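Local atomic coordinates of ABC transporter substrate-binding protein (Staphylococcus aureus subsp. aureus NCTC 8325, PDB entry 3UN6), a protein that binds zinc and probably serves as the extracytoplasmic ligand-binding component of an ABC-type import system, although its natural ligand is not established. Residues Gly40-Thr45 / Asn73-Leu78; Ala90-Glu95 / Cys220-Leu225; Ile107-Leu112 / Asp310-Pro315. One frame throughout, in Å; residues are numbered along the deposited sequence.

Interaction 1: residues Gly40-Thr45 / Asn73-Leu78; sequences GYLPIT and NNWPDL
Leu42, Ile44 and Trp75 meet beside the zinc site of a periplasmic-binding-protein fold of the NMT1-like family, where the loop leaving strand 36-41 packs against the start of helix 75-83. No hydrogen bond crosses the contact, which buries 310 Å² and is carried by apolar side chains. Leu42 sends its two methyls to different partners. CD2 sits 3.6 Å above the indole plane of Trp75, offset toward the rim, and its CH-pi distance to the centroid of the five-membered ring is 3.9 Å, 20° off the normal. CD1 meets Leu78 CD1 at 3.6 Å, one turn further along the helix. Trp75 CG stands anti to the carbonyl carbon (chi1 -64°), and the end of the indole comes nearer to the loop than its CB does. Gly40 and Tyr41 offer backbone to Leu78, whose CD1 lies 3.6 Å from Tyr41 N. The helix start is fixed separately by an N-cap: Asn74 OD1 accepts from Asp77 N at 2.9 Å, while Asn74 ND2 donates to Asp77 OD2, meeting it from above the carboxylate plane. Trp75 also packs on Thr92 and Leu93 of the neighbouring strand, and its side chain lies about 4 Å, nearest atoms, from a second bound zinc ion. Ile44 completes the contact tip to tip with the indole, its CD1 lying near the ring plane, 3.9 Å from Trp75 CZ2.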
ATOM      1  N   GLY A  40      -2.151  -3.488 -12.113  1.00 23.27           N
ATOM      2  CA  GLY A  40      -1.693  -4.503 -11.172  1.00 22.95           C
ATOM      3  C   GLY A  40      -1.905  -4.194  -9.699  1.00 22.95           C
ATOM      4  O   GLY A  40      -1.851  -3.033  -9.278  1.00 22.72           O
ATOM      5  N   TYR A  41      -2.099  -5.246  -8.905  1.00 21.17           N
ATOM      6  CA  TYR A  41      -2.297  -5.082  -7.479  1.00 21.61           C
ATOM      7  C   TYR A  41      -2.034  -6.340  -6.675  1.00 22.34           C
ATOM      8  O   TYR A  41      -2.005  -7.460  -7.214  1.00 23.54           O
ATOM      9  CB  TYR A  41      -3.774  -4.711  -7.207  1.00 21.02           C
ATOM     10  CG  TYR A  41      -4.727  -5.867  -7.391  1.00 23.74           C
ATOM     11  CD1 TYR A  41      -5.135  -6.270  -8.661  1.00 23.44           C
ATOM     12  CD2 TYR A  41      -5.209  -6.577  -6.298  1.00 23.46           C
ATOM     13  CE1 TYR A  41      -5.992  -7.337  -8.836  1.00 22.34           C
ATOM     14  CE2 TYR A  41      -6.066  -7.660  -6.464  1.00 24.70           C
ATOM     15  CZ  TYR A  41      -6.458  -8.026  -7.739  1.00 26.67           C
ATOM     16  OH  TYR A  41      -7.301  -9.087  -7.909  1.00 29.50           O
ATOM     17  N   LEU A  42      -1.865  -6.117  -5.374  1.00 22.64           N
ATOM     18  CA  LEU A  42      -1.849  -7.161  -4.362  1.00 22.95           C
ATOM     19  C   LEU A  42      -3.188  -7.055  -3.611  1.00 23.28           C
ATOM     20  O   LEU A  42      -3.730  -5.915  -3.475  1.00 24.37           O
ATOM     21  CB  LEU A  42      -0.668  -7.017  -3.404  1.00 22.38           C
ATOM     22  CG  LEU A  42       0.643  -7.741  -3.746  1.00 24.35           C
ATOM     23  CD1 LEU A  42       1.383  -7.119  -4.970  1.00 20.50           C
ATOM     24  CD2 LEU A  42       1.549  -7.736  -2.485  1.00 21.79           C
ATOM     25  N   PRO A  43      -3.729  -8.205  -3.104  1.00 22.71           N
ATOM     26  CA  PRO A  43      -5.035  -8.251  -2.405  1.00 22.22           C
ATOM     27  C   PRO A  43      -4.970  -7.750  -0.945  1.00 23.20           C
ATOM     28  O   PRO A  43      -5.167  -8.494  -0.003  1.00 20.55           O
ATOM     29  CB  PRO A  43      -5.409  -9.736  -2.468  1.00 22.66           C
ATOM     30  CG  PRO A  43      -4.080 -10.447  -2.398  1.00 24.49           C
ATOM     31  CD  PRO A  43      -3.079  -9.538  -3.110  1.00 23.05           C
ATOM     32  N   ILE A  44      -4.706  -6.458  -0.809  1.00 22.57           N
ATOM     33  CA  ILE A  44      -4.593  -5.792   0.465  1.00 21.94           C
ATOM     34  C   ILE A  44      -5.562  -4.614   0.410  1.00 21.73           C
ATOM     35  O   ILE A  44      -5.975  -4.211  -0.677  1.00 21.17           O
ATOM     36  CB  ILE A  44      -3.192  -5.283   0.674  1.00 20.70           C
ATOM     37  CG1 ILE A  44      -2.766  -4.403  -0.524  1.00 18.83           C
ATOM     38  CG2 ILE A  44      -2.225  -6.471   0.862  1.00 21.11           C
ATOM     39  CD1 ILE A  44      -1.361  -3.815  -0.411  1.00 17.43           C
ATOM     40  N   THR A  45      -5.929  -4.067   1.563  1.00 22.40           N
ATOM     41  CA  THR A  45      -6.878  -2.933   1.591  1.00 22.56           C
ATOM     42  C   THR A  45      -6.350  -1.712   0.846  1.00 22.38           C
ATOM     43  O   THR A  45      -7.133  -0.859   0.409  1.00 23.76           O
ATOM     44  CB  THR A  45      -7.226  -2.475   3.016  1.00 23.39           C
ATOM     45  OG1 THR A  45      -6.070  -1.903   3.644  1.00 23.84           O
ATOM     46  CG2 THR A  45      -7.781  -3.634   3.853  1.00 21.86           C
ATOM     47  N   ASN A  73       1.173 -11.826  -6.076  1.00 26.13           N
ATOM     48  CA  ASN A  73       1.310 -12.299  -4.687  1.00 28.14           C
ATOM     49  C   ASN A  73       2.471 -11.626  -3.951  1.00 26.39           C
ATOM     50  O   ASN A  73       2.605 -11.778  -2.754  1.00 26.90           O
ATOM     51  CB  ASN A  73       1.582 -13.812  -4.647  1.00 30.62           C
ATOM     52  CG  ASN A  73       0.547 -14.628  -5.397  1.00 37.28           C
ATOM     53  OD1 ASN A  73       0.894 -15.596  -6.101  1.00 43.50           O
ATOM     54  ND2 ASN A  73      -0.726 -14.252  -5.261  1.00 40.99           N
ATOM     55  N   ASN A  74       3.328 -10.926  -4.681  1.00 26.17           N
ATOM     56  CA  ASN A  74       4.496 -10.255  -4.100  1.00 25.77           C
ATOM     57  C   ASN A  74       4.859  -9.018  -4.901  1.00 24.03           C
ATOM     58  O   ASN A  74       4.502  -8.902  -6.078  1.00 23.31           O
ATOM     59  CB  ASN A  74       5.697 -11.191  -4.081  1.00 26.38           C
ATOM     60  CG  ASN A  74       6.075 -11.685  -5.473  1.00 28.54           C
ATOM     61  OD1 ASN A  74       6.914 -11.091  -6.158  1.00 29.28           O
ATOM     62  ND2 ASN A  74       5.409 -12.730  -5.919  1.00 28.92           N
ATOM     63  N   TRP A  75       5.598  -8.115  -4.266  1.00 23.28           N
ATOM     64  CA  TRP A  75       5.969  -6.848  -4.891  1.00 23.56           C
ATOM     65  C   TRP A  75       6.954  -6.904  -6.066  1.00 24.19           C
ATOM     66  O   TRP A  75       6.740  -6.216  -7.069  1.00 24.00           O
ATOM     67  CB  TRP A  75       6.430  -5.855  -3.842  1.00 24.01           C
ATOM     68  CG  TRP A  75       5.336  -5.489  -2.900  1.00 24.02           C
ATOM     69  CD1 TRP A  75       5.236  -5.843  -1.596  1.00 25.28           C
ATOM     70  CD2 TRP A  75       4.175  -4.719  -3.200  1.00 20.44           C
ATOM     71  NE1 TRP A  75       4.090  -5.331  -1.049  1.00 19.40           N
ATOM     72  CE2 TRP A  75       3.422  -4.627  -2.017  1.00 21.89           C
ATOM     73  CE3 TRP A  75       3.707  -4.079  -4.352  1.00 22.22           C
ATOM     74  CZ2 TRP A  75       2.230  -3.926  -1.948  1.00 21.04           C
ATOM     75  CZ3 TRP A  75       2.522  -3.396  -4.290  1.00 25.64           C
ATOM     76  CH2 TRP A  75       1.786  -3.320  -3.093  1.00 23.65           C
ATOM     77  N   PRO A  76       8.015  -7.715  -5.973  1.00 24.80           N
ATOM     78  CA  PRO A  76       8.919  -7.773  -7.131  1.00 24.69           C
ATOM     79  C   PRO A  76       8.236  -8.219  -8.440  1.00 25.60           C
ATOM     80  O   PRO A  76       8.468  -7.608  -9.477  1.00 24.14           O
ATOM     81  CB  PRO A  76       9.996  -8.777  -6.679  1.00 27.41           C
ATOM     82  CG  PRO A  76      10.043  -8.583  -5.188  1.00 25.58           C
ATOM     83  CD  PRO A  76       8.588  -8.382  -4.793  1.00 25.11           C
ATOM     84  N   ASP A  77       7.383  -9.247  -8.403  1.00 25.00           N
ATOM     85  CA  ASP A  77       6.655  -9.664  -9.619  1.00 25.22           C
ATOM     86  C   ASP A  77       5.804  -8.533 -10.189  1.00 23.88           C
ATOM     87  O   ASP A  77       5.725  -8.334 -11.408  1.00 24.24           O
ATOM     88  CB  ASP A  77       5.730 -10.827  -9.331  1.00 26.80           C
ATOM     89  CG  ASP A  77       6.461 -12.123  -9.142  1.00 31.32           C
ATOM     90  OD1 ASP A  77       7.688 -12.150  -9.372  1.00 36.18           O
ATOM     91  OD2 ASP A  77       5.795 -13.118  -8.766  1.00 39.39           O
ATOM     92  N   LEU A  78       5.137  -7.815  -9.306  1.00 23.62           N
ATOM     93  CA  LEU A  78       4.295  -6.700  -9.729  1.00 22.76           C
ATOM     94  C   LEU A  78       5.145  -5.587 -10.420  1.00 23.91           C
ATOM     95  O   LEU A  78       4.787  -5.108 -11.510  1.00 22.22           O
ATOM     96  CB  LEU A  78       3.473  -6.178  -8.554  1.00 21.83           C
ATOM     97  CG  LEU A  78       2.591  -4.952  -8.803  1.00 19.39           C
ATOM     98  CD1 LEU A  78       1.356  -4.941  -7.842  1.00 21.42           C
ATOM     99  CD2 LEU A  78       3.369  -3.657  -8.687  1.00 22.26           C
TER

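Interaction 2: residues Ala90-Glu95 / Cys220-Leu225; sequences ASTLIE and CCVLVL. With ZN (zinc ion), chain B.
Strands 90-93 and 221-225 run antiparallel as neighbours in the five-stranded sheet, their short axes 4.4 Å apart and 140° between their N-to-C directions. Ala90 pairs with Val224 and Thr92 with Val222 as hydrogen-bonded pairs, each joined by two backbone bonds; Ser91 with Leu223 and Leu93 with Cys221 are non-hydrogen-bonded pairs. The pairing continues past the strand into the first turn of helix 94-102, where Ile94 N donates to Cys220 O at 2.8 Å.

Ala90, Thr92, Val222 and Val224 share one face of the sheet. Thr92 CG2 meets Val224 CG2 at 3.9 Å, the two side chains crossing at about a right angle, and Ile94 CD1 lies 3.9 Å from Val222 CG1. Ser91 and Leu223 point to the other face.

At the Cys220 end the chain forms a zinc site. Cys220 SG binds the metal at 2.4 Å and Cys221 SG at 2.3 Å; a water and His46 ND1 supply the other two ligands. SG of Cys220 is anti to its backbone N (chi1 -173°), whereas SG of Cys221 is anti to its carbonyl carbon (chi1 -72°); these two settings bring the sulfurs of consecutive residues onto one metal, with CB of Cys220 and CB of Cys221 each 3.4 Å from the zinc. Leu93 CD2 lies 3.9 Å from Cys221 SG, an apolar methyl against the metal-bound sulfur. Nearby, a water donates to Glu95 OE1 and weakly to Cys220 O, while Glu95 OE2 bonds to Thr148.

Two sulfurs, a histidine nitrogen and one water thus bind the zinc, and the two soft sulfur donors, probably present as thiolates, would partly offset the charge of the metal.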
ATOM      1  N   ALA A  90      -0.494   0.433 -11.728  1.00 20.89           N
ATOM      2  CA  ALA A  90      -0.565  -0.417 -10.560  1.00 21.27           C
ATOM      3  C   ALA A  90      -0.774   0.351  -9.269  1.00 20.60           C
ATOM      4  O   ALA A  90      -0.464   1.538  -9.196  1.00 20.27           O
ATOM      5  CB  ALA A  90       0.752  -1.189 -10.439  1.00 20.71           C
ATOM      6  N   SER A  91      -1.344  -0.329  -8.269  1.00 21.62           N
ATOM      7  CA  SER A  91      -1.385   0.203  -6.893  1.00 21.75           C
ATOM      8  C   SER A  91      -0.117  -0.397  -6.285  1.00 20.89           C
ATOM      9  O   SER A  91       0.047  -1.615  -6.295  1.00 20.68           O
ATOM     10  CB  SER A  91      -2.630  -0.263  -6.131  1.00 22.47           C
ATOM     11  OG  SER A  91      -2.672   0.327  -4.848  1.00 23.32           O
ATOM     12  N   THR A  92       0.788   0.439  -5.783  1.00 22.19           N
ATOM     13  CA  THR A  92       2.098  -0.048  -5.336  1.00 22.14           C
ATOM     14  C   THR A  92       2.715   0.761  -4.206  1.00 20.75           C
ATOM     15  O   THR A  92       2.321   1.900  -3.941  1.00 20.07           O
ATOM     16  CB  THR A  92       3.096  -0.095  -6.565  1.00 22.77           C
ATOM     17  OG1 THR A  92       4.312  -0.791  -6.222  1.00 28.04           O
ATOM     18  CG2 THR A  92       3.436   1.299  -7.045  1.00 21.84           C
ATOM     19  N   LEU A  93       3.677   0.154  -3.528  1.00 20.08           N
ATOM     20  CA  LEU A  93       4.406   0.826  -2.453  1.00 20.96           C
ATOM     21  C   LEU A  93       5.036   2.113  -3.033  1.00 21.02           C
ATOM     22  O   LEU A  93       5.685   2.081  -4.091  1.00 20.91           O
ATOM     23  CB  LEU A  93       5.512  -0.068  -1.913  1.00 21.91           C
ATOM     24  CG  LEU A  93       5.067  -1.435  -1.384  1.00 23.30           C
ATOM     25  CD1 LEU A  93       6.314  -2.216  -1.004  1.00 20.24           C
ATOM     26  CD2 LEU A  93       4.082  -1.289  -0.210  1.00 20.25           C
ATOM     27  N   ILE A  94       4.842   3.236  -2.341  1.00 20.90           N
ATOM     28  CA  ILE A  94       5.327   4.517  -2.856  1.00 20.31           C
ATOM     29  C   ILE A  94       6.853   4.582  -2.923  1.00 21.18           C
ATOM     30  O   ILE A  94       7.399   5.169  -3.855  1.00 20.05           O
ATOM     31  CB  ILE A  94       4.685   5.746  -2.090  1.00 20.88           C
ATOM     32  CG1 ILE A  94       4.989   7.054  -2.827  1.00 21.47           C
ATOM     33  CG2 ILE A  94       5.125   5.793  -0.614  1.00 19.51           C
ATOM     34  CD1 ILE A  94       4.446   8.329  -2.121  1.00 22.32           C
ATOM     35  N   GLU A  95       7.545   3.944  -1.966  1.00 21.43           N
ATOM     36  CA  GLU A  95       9.006   3.995  -1.924  1.00 23.04           C
ATOM     37  C   GLU A  95       9.585   3.171  -3.043  1.00 22.42           C
ATOM     38  O   GLU A  95      10.576   3.554  -3.629  1.00 22.72           O
ATOM     39  CB  GLU A  95       9.588   3.516  -0.570  1.00 22.54           C
ATOM     40  CG  GLU A  95       9.239   4.405   0.676  1.00 25.05           C
ATOM     41  CD  GLU A  95       7.856   4.139   1.293  1.00 24.38           C
ATOM     42  OE1 GLU A  95       7.095   3.279   0.777  1.00 22.89           O
ATOM     43  OE2 GLU A  95       7.530   4.779   2.326  1.00 21.89           O
ATOM     44  N   CYS A 220       1.502   5.107   2.074  1.00 21.09           N
ATOM     45  CA  CYS A 220       1.991   3.763   1.799  1.00 19.97           C
ATOM     46  C   CYS A 220       1.876   3.419   0.308  1.00 18.52           C
ATOM     47  O   CYS A 220       2.854   3.437  -0.402  1.00 21.31           O
ATOM     48  CB  CYS A 220       1.275   2.731   2.666  1.00 18.61           C
ATOM     49  SG  CYS A 220       1.994   1.061   2.510  1.00 17.78           S
ATOM     50  N   CYS A 221       0.690   3.093  -0.163  1.00 19.40           N
ATOM     51  CA  CYS A 221       0.523   2.754  -1.560  1.00 19.14           C
ATOM     52  C   CYS A 221      -0.066   3.887  -2.384  1.00 18.87           C
ATOM     53  O   CYS A 221      -0.920   4.641  -1.918  1.00 19.79           O
ATOM     54  CB  CYS A 221      -0.337   1.507  -1.720  1.00 16.86           C
ATOM     55  SG  CYS A 221       0.490  -0.051  -1.216  1.00 19.76           S
ATOM     56  N   VAL A 222       0.357   3.951  -3.639  1.00 20.50           N
ATOM     57  CA  VAL A 222      -0.121   4.961  -4.597  1.00 19.73           C
ATOM     58  C   VAL A 222      -0.522   4.285  -5.911  1.00 20.83           C
ATOM     59  O   VAL A 222      -0.042   3.192  -6.240  1.00 19.30           O
ATOM     60  CB  VAL A 222       1.005   6.007  -4.956  1.00 20.45           C
ATOM     61  CG1 VAL A 222       1.194   7.017  -3.834  1.00 18.45           C
ATOM     62  CG2 VAL A 222       2.301   5.295  -5.321  1.00 20.35           C
ATOM     63  N   LEU A 223      -1.432   4.925  -6.637  1.00 22.51           N
ATOM     64  CA  LEU A 223      -1.777   4.503  -7.982  1.00 21.09           C
ATOM     65  C   LEU A 223      -0.769   5.192  -8.894  1.00 21.88           C
ATOM     66  O   LEU A 223      -0.673   6.450  -8.904  1.00 20.92           O
ATOM     67  CB  LEU A 223      -3.175   4.950  -8.367  1.00 21.60           C
ATOM     68  CG  LEU A 223      -3.604   4.682  -9.825  1.00 22.89           C
ATOM     69  CD1 LEU A 223      -3.629   3.221 -10.125  1.00 18.09           C
ATOM     70  CD2 LEU A 223      -4.991   5.311 -10.091  1.00 21.23           C
ATOM     71  N   VAL A 224       0.010   4.382  -9.609  1.00 20.66           N
ATOM     72  CA  VAL A 224       0.951   4.886 -10.584  1.00 21.85           C
ATOM     73  C   VAL A 224       0.520   4.418 -11.970  1.00 22.14           C
ATOM     74  O   VAL A 224      -0.071   3.334 -12.116  1.00 21.01           O
ATOM     75  CB  VAL A 224       2.366   4.401 -10.326  1.00 23.88           C
ATOM     76  CG1 VAL A 224       2.810   4.823  -8.925  1.00 21.06           C
ATOM     77  CG2 VAL A 224       2.463   2.881 -10.480  1.00 21.77           C
ATOM     78  N   LEU A 225       0.799   5.243 -12.979  1.00 20.48           N
ATOM     79  CA  LEU A 225       0.497   4.911 -14.353  1.00 21.10           C
ATOM     80  C   LEU A 225       1.732   5.065 -15.151  1.00 23.55           C
ATOM     81  O   LEU A 225       2.550   5.954 -14.865  1.00 23.44           O
ATOM     82  CB  LEU A 225      -0.555   5.868 -14.928  1.00 21.87           C
ATOM     83  CG  LEU A 225      -1.917   5.836 -14.235  1.00 24.87           C
ATOM     84  CD1 LEU A 225      -2.835   6.932 -14.769  1.00 27.49           C
ATOM     85  CD2 LEU A 225      -2.564   4.470 -14.376  1.00 25.33           C
TER
HETATM   86 ZN    ZN B 325       0.586  -0.216   1.058  1.00 23.00          ZN
HETATM   87  O   HOH W   1       5.094   1.464   1.371  1.00 26.60           O
HETATM   88  O   HOH W   2       1.389  -2.432   1.446  1.00 17.68           O

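Interaction 3: residues Ile107-Leu112 / Asp310-Pro315; sequences IKAVAL and DDFVEP
Strand 108-110, one of the two edge strands of the five-stranded sheet, is met along its outer side by the end of helix 309-312 and the residues that follow it, with Ala109 and Val313 as a single backbone bridge. Ala109 supplies both backbone bonds: its N donates to Phe312 O at 2.9 Å, and its O accepts from Glu314 N at 2.8 Å with an N-H...O angle of 172°. CA-H...O contacts from Lys108 CA to Phe312 O and from Val313 CA to Ala109 O accompany them. Further on, a water donates to both Val110 O, at 2.7 Å, and Glu314 O, at 2.6 Å, extending the connection to Val110 on the strand side.

In the fold, this places a segment from near the C terminus against the sheet of the domain that begins with strand 36-41. The opposite side of strand 108-110 pairs with strand 221-225, where Val110 and Ala111 both face Leu223 in a classic beta bulge, and the chain turns a corner at Ala111.

Among the side chains, Ala109 CB approaches the ring of Phe312 obliquely, 3.7 Å from CE2. Phe312 CB points away from the strand, yet the end of the ring comes nearer to it, and the ring also packs on Ile94, Ala97 and Met98 of helix 94-102. Lys108 bends at chi2 (-81°) and follows the end of the helix, with CD 3.5 Å from Phe312 O and NZ 3.1 Å from Asp310 O. Its amine is 4.4 Å from Glu314 OE2, beyond a salt bridge, although the opposite charges probably attract. On the same glutamate, OE1 is engaged in a hydrogen bond with Ser316 OG.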
ATOM      1  N   ILE A 107       7.169   5.870 -15.011  1.00 28.14           N
ATOM      2  CA  ILE A 107       5.906   6.016 -14.269  1.00 26.83           C
ATOM      3  C   ILE A 107       5.714   7.351 -13.557  1.00 28.49           C
ATOM      4  O   ILE A 107       6.667   8.095 -13.326  1.00 30.60           O
ATOM      5  CB  ILE A 107       5.690   4.858 -13.239  1.00 26.30           C
ATOM      6  CG1 ILE A 107       6.811   4.807 -12.196  1.00 25.49           C
ATOM      7  CG2 ILE A 107       5.597   3.529 -13.955  1.00 22.86           C
ATOM      8  CD1 ILE A 107       6.633   3.728 -11.122  1.00 24.57           C
ATOM      9  N   LYS A 108       4.450   7.636 -13.231  1.00 27.06           N
ATOM     10  CA  LYS A 108       4.032   8.818 -12.485  1.00 26.35           C
ATOM     11  C   LYS A 108       2.945   8.390 -11.503  1.00 23.60           C
ATOM     12  O   LYS A 108       2.066   7.580 -11.859  1.00 21.54           O
ATOM     13  CB  LYS A 108       3.445   9.866 -13.413  1.00 27.29           C
ATOM     14  CG  LYS A 108       4.450  10.634 -14.306  1.00 32.85           C
ATOM     15  CD  LYS A 108       5.133  11.764 -13.560  1.00 35.38           C
ATOM     16  CE  LYS A 108       5.875  12.682 -14.498  1.00 38.71           C
ATOM     17  NZ  LYS A 108       6.150  14.020 -13.848  1.00 44.36           N
ATOM     18  N   ALA A 109       3.028   8.888 -10.272  1.00 22.15           N
ATOM     19  CA  ALA A 109       2.011   8.644  -9.241  1.00 20.71           C
ATOM     20  C   ALA A 109       0.927   9.682  -9.474  1.00 21.43           C
ATOM     21  O   ALA A 109       1.232  10.869  -9.714  1.00 21.51           O
ATOM     22  CB  ALA A 109       2.572   8.817  -7.853  1.00 23.21           C
ATOM     23  N   VAL A 110      -0.316   9.238  -9.436  1.00 19.97           N
ATOM     24  CA  VAL A 110      -1.459  10.114  -9.725  1.00 21.32           C
ATOM     25  C   VAL A 110      -2.381  10.280  -8.547  1.00 21.99           C
ATOM     26  O   VAL A 110      -3.076  11.306  -8.441  1.00 24.49           O
ATOM     27  CB  VAL A 110      -2.217   9.627 -10.983  1.00 22.06           C
ATOM     28  CG1 VAL A 110      -1.256   9.632 -12.179  1.00 23.13           C
ATOM     29  CG2 VAL A 110      -2.847   8.236 -10.780  1.00 23.29           C
ATOM     30  N   ALA A 111      -2.372   9.317  -7.631  1.00 21.70           N
ATOM     31  CA  ALA A 111      -3.219   9.407  -6.440  1.00 22.09           C
ATOM     32  C   ALA A 111      -2.832   8.385  -5.396  1.00 21.99           C
ATOM     33  O   ALA A 111      -2.152   7.398  -5.692  1.00 21.26           O
ATOM     34  CB  ALA A 111      -4.692   9.222  -6.826  1.00 21.87           C
ATOM     35  N   LEU A 112      -3.280   8.601  -4.169  1.00 21.00           N
ATOM     36  CA  LEU A 112      -3.053   7.602  -3.110  1.00 21.74           C
ATOM     37  C   LEU A 112      -4.021   6.427  -3.307  1.00 21.42           C
ATOM     38  O   LEU A 112      -5.066   6.582  -3.924  1.00 22.77           O
ATOM     39  CB  LEU A 112      -3.346   8.221  -1.738  1.00 20.91           C
ATOM     40  CG  LEU A 112      -2.505   9.406  -1.284  1.00 21.32           C
ATOM     41  CD1 LEU A 112      -3.092   9.972   0.018  1.00 19.69           C
ATOM     42  CD2 LEU A 112      -1.013   8.983  -1.127  1.00 19.30           C
ATOM     43  N   ASP A 310       7.646  17.073  -8.400  1.00 28.85           N
ATOM     44  CA  ASP A 310       7.314  17.318  -9.819  1.00 29.61           C
ATOM     45  C   ASP A 310       7.858  16.255 -10.790  1.00 31.00           C
ATOM     46  O   ASP A 310       7.376  16.131 -11.904  1.00 31.78           O
ATOM     47  CB  ASP A 310       7.753  18.717 -10.245  1.00 30.23           C
ATOM     48  CG  ASP A 310       6.890  19.816  -9.627  1.00 30.95           C
ATOM     49  OD1 ASP A 310       5.741  19.524  -9.244  1.00 28.35           O
ATOM     50  OD2 ASP A 310       7.337  20.971  -9.544  1.00 30.60           O
ATOM     51  N   ASP A 311       8.841  15.478 -10.372  1.00 31.63           N
ATOM     52  CA  ASP A 311       9.365  14.444 -11.236  1.00 32.97           C
ATOM     53  C   ASP A 311       8.642  13.126 -11.062  1.00 32.65           C
ATOM     54  O   ASP A 311       8.637  12.304 -11.979  1.00 33.26           O
ATOM     55  CB  ASP A 311      10.839  14.236 -10.963  1.00 34.49           C
ATOM     56  CG  ASP A 311      11.672  15.452 -11.324  1.00 39.03           C
ATOM     57  OD1 ASP A 311      11.333  16.136 -12.323  1.00 43.75           O
ATOM     58  OD2 ASP A 311      12.668  15.718 -10.610  1.00 42.94           O
ATOM     59  N   PHE A 312       8.032  12.922  -9.895  1.00 30.34           N
ATOM     60  CA  PHE A 312       7.367  11.653  -9.573  1.00 28.49           C
ATOM     61  C   PHE A 312       5.849  11.755  -9.632  1.00 27.52           C
ATOM     62  O   PHE A 312       5.178  10.888 -10.181  1.00 25.60           O
ATOM     63  CB  PHE A 312       7.825  11.224  -8.171  1.00 28.81           C
ATOM     64  CG  PHE A 312       7.211   9.950  -7.670  1.00 28.17           C
ATOM     65  CD1 PHE A 312       7.530   8.726  -8.250  1.00 30.68           C
ATOM     66  CD2 PHE A 312       6.357   9.964  -6.591  1.00 29.20           C
ATOM     67  CE1 PHE A 312       6.967   7.557  -7.785  1.00 30.54           C
ATOM     68  CE2 PHE A 312       5.799   8.788  -6.116  1.00 27.98           C
ATOM     69  CZ  PHE A 312       6.100   7.592  -6.708  1.00 26.78           C
ATOM     70  N   VAL A 313       5.312  12.826  -9.070  1.00 26.12           N
ATOM     71  CA  VAL A 313       3.894  12.979  -8.961  1.00 26.48           C
ATOM     72  C   VAL A 313       3.315  13.820 -10.077  1.00 28.10           C
ATOM     73  O   VAL A 313       3.879  14.844 -10.446  1.00 25.86           O
ATOM     74  CB  VAL A 313       3.519  13.641  -7.606  1.00 28.47           C
ATOM     75  CG1 VAL A 313       2.003  13.810  -7.493  1.00 27.78           C
ATOM     76  CG2 VAL A 313       4.088  12.822  -6.417  1.00 24.33           C
ATOM     77  N   GLU A 314       2.208  13.344 -10.646  1.00 29.47           N
ATOM     78  CA  GLU A 314       1.442  14.115 -11.625  1.00 30.12           C
ATOM     79  C   GLU A 314       0.042  14.289 -11.017  1.00 29.89           C
ATOM     80  O   GLU A 314      -0.863  13.465 -11.242  1.00 29.87           O
ATOM     81  CB  GLU A 314       1.381  13.446 -12.991  1.00 32.15           C
ATOM     82  CG  GLU A 314       0.569  14.283 -13.982  1.00 38.04           C
ATOM     83  CD  GLU A 314       1.037  15.741 -14.005  1.00 47.48           C
ATOM     84  OE1 GLU A 314       0.251  16.640 -13.602  1.00 49.20           O
ATOM     85  OE2 GLU A 314       2.222  15.975 -14.351  1.00 51.45           O
ATOM     86  N   PRO A 315      -0.151  15.372 -10.250  1.00 29.50           N
ATOM     87  CA  PRO A 315      -1.397  15.570  -9.534  1.00 30.12           C
ATOM     88  C   PRO A 315      -2.515  16.225 -10.350  1.00 30.71           C
ATOM     89  O   PRO A 315      -3.616  16.418  -9.817  1.00 31.94           O
ATOM     90  CB  PRO A 315      -0.973  16.514  -8.419  1.00 31.00           C
ATOM     91  CG  PRO A 315       0.011  17.411  -9.107  1.00 30.52           C
ATOM     92  CD  PRO A 315       0.724  16.550 -10.125  1.00 29.06           C
TER
HETATM   93  O   HOH W   3      -3.289  12.905 -10.548  1.00 28.40           O

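From the N terminus, strand 36-41 runs into interaction 1, which closes a short loop of 27 residues between residues 40-45 and 73-78. Interaction 1 is complete before interaction 2 opens, yet the two touch: Gly40 O lies 2.9 Å from Ser91 N, a probable hydrogen bond between adjacent strands. Interactions 2 and 3 cross, since 107-112 falls between 90-95 and 220-225 while 310-315 follows both; they span 124 and 197 intervening residues, respectively. They meet through strands 108-110 and 221-225, with Val110 N 2.9 Å from Leu223 O, a probable hydrogen bond. Together the three join helix 75-83, four sheet strands and the C-terminal region around the same sheet.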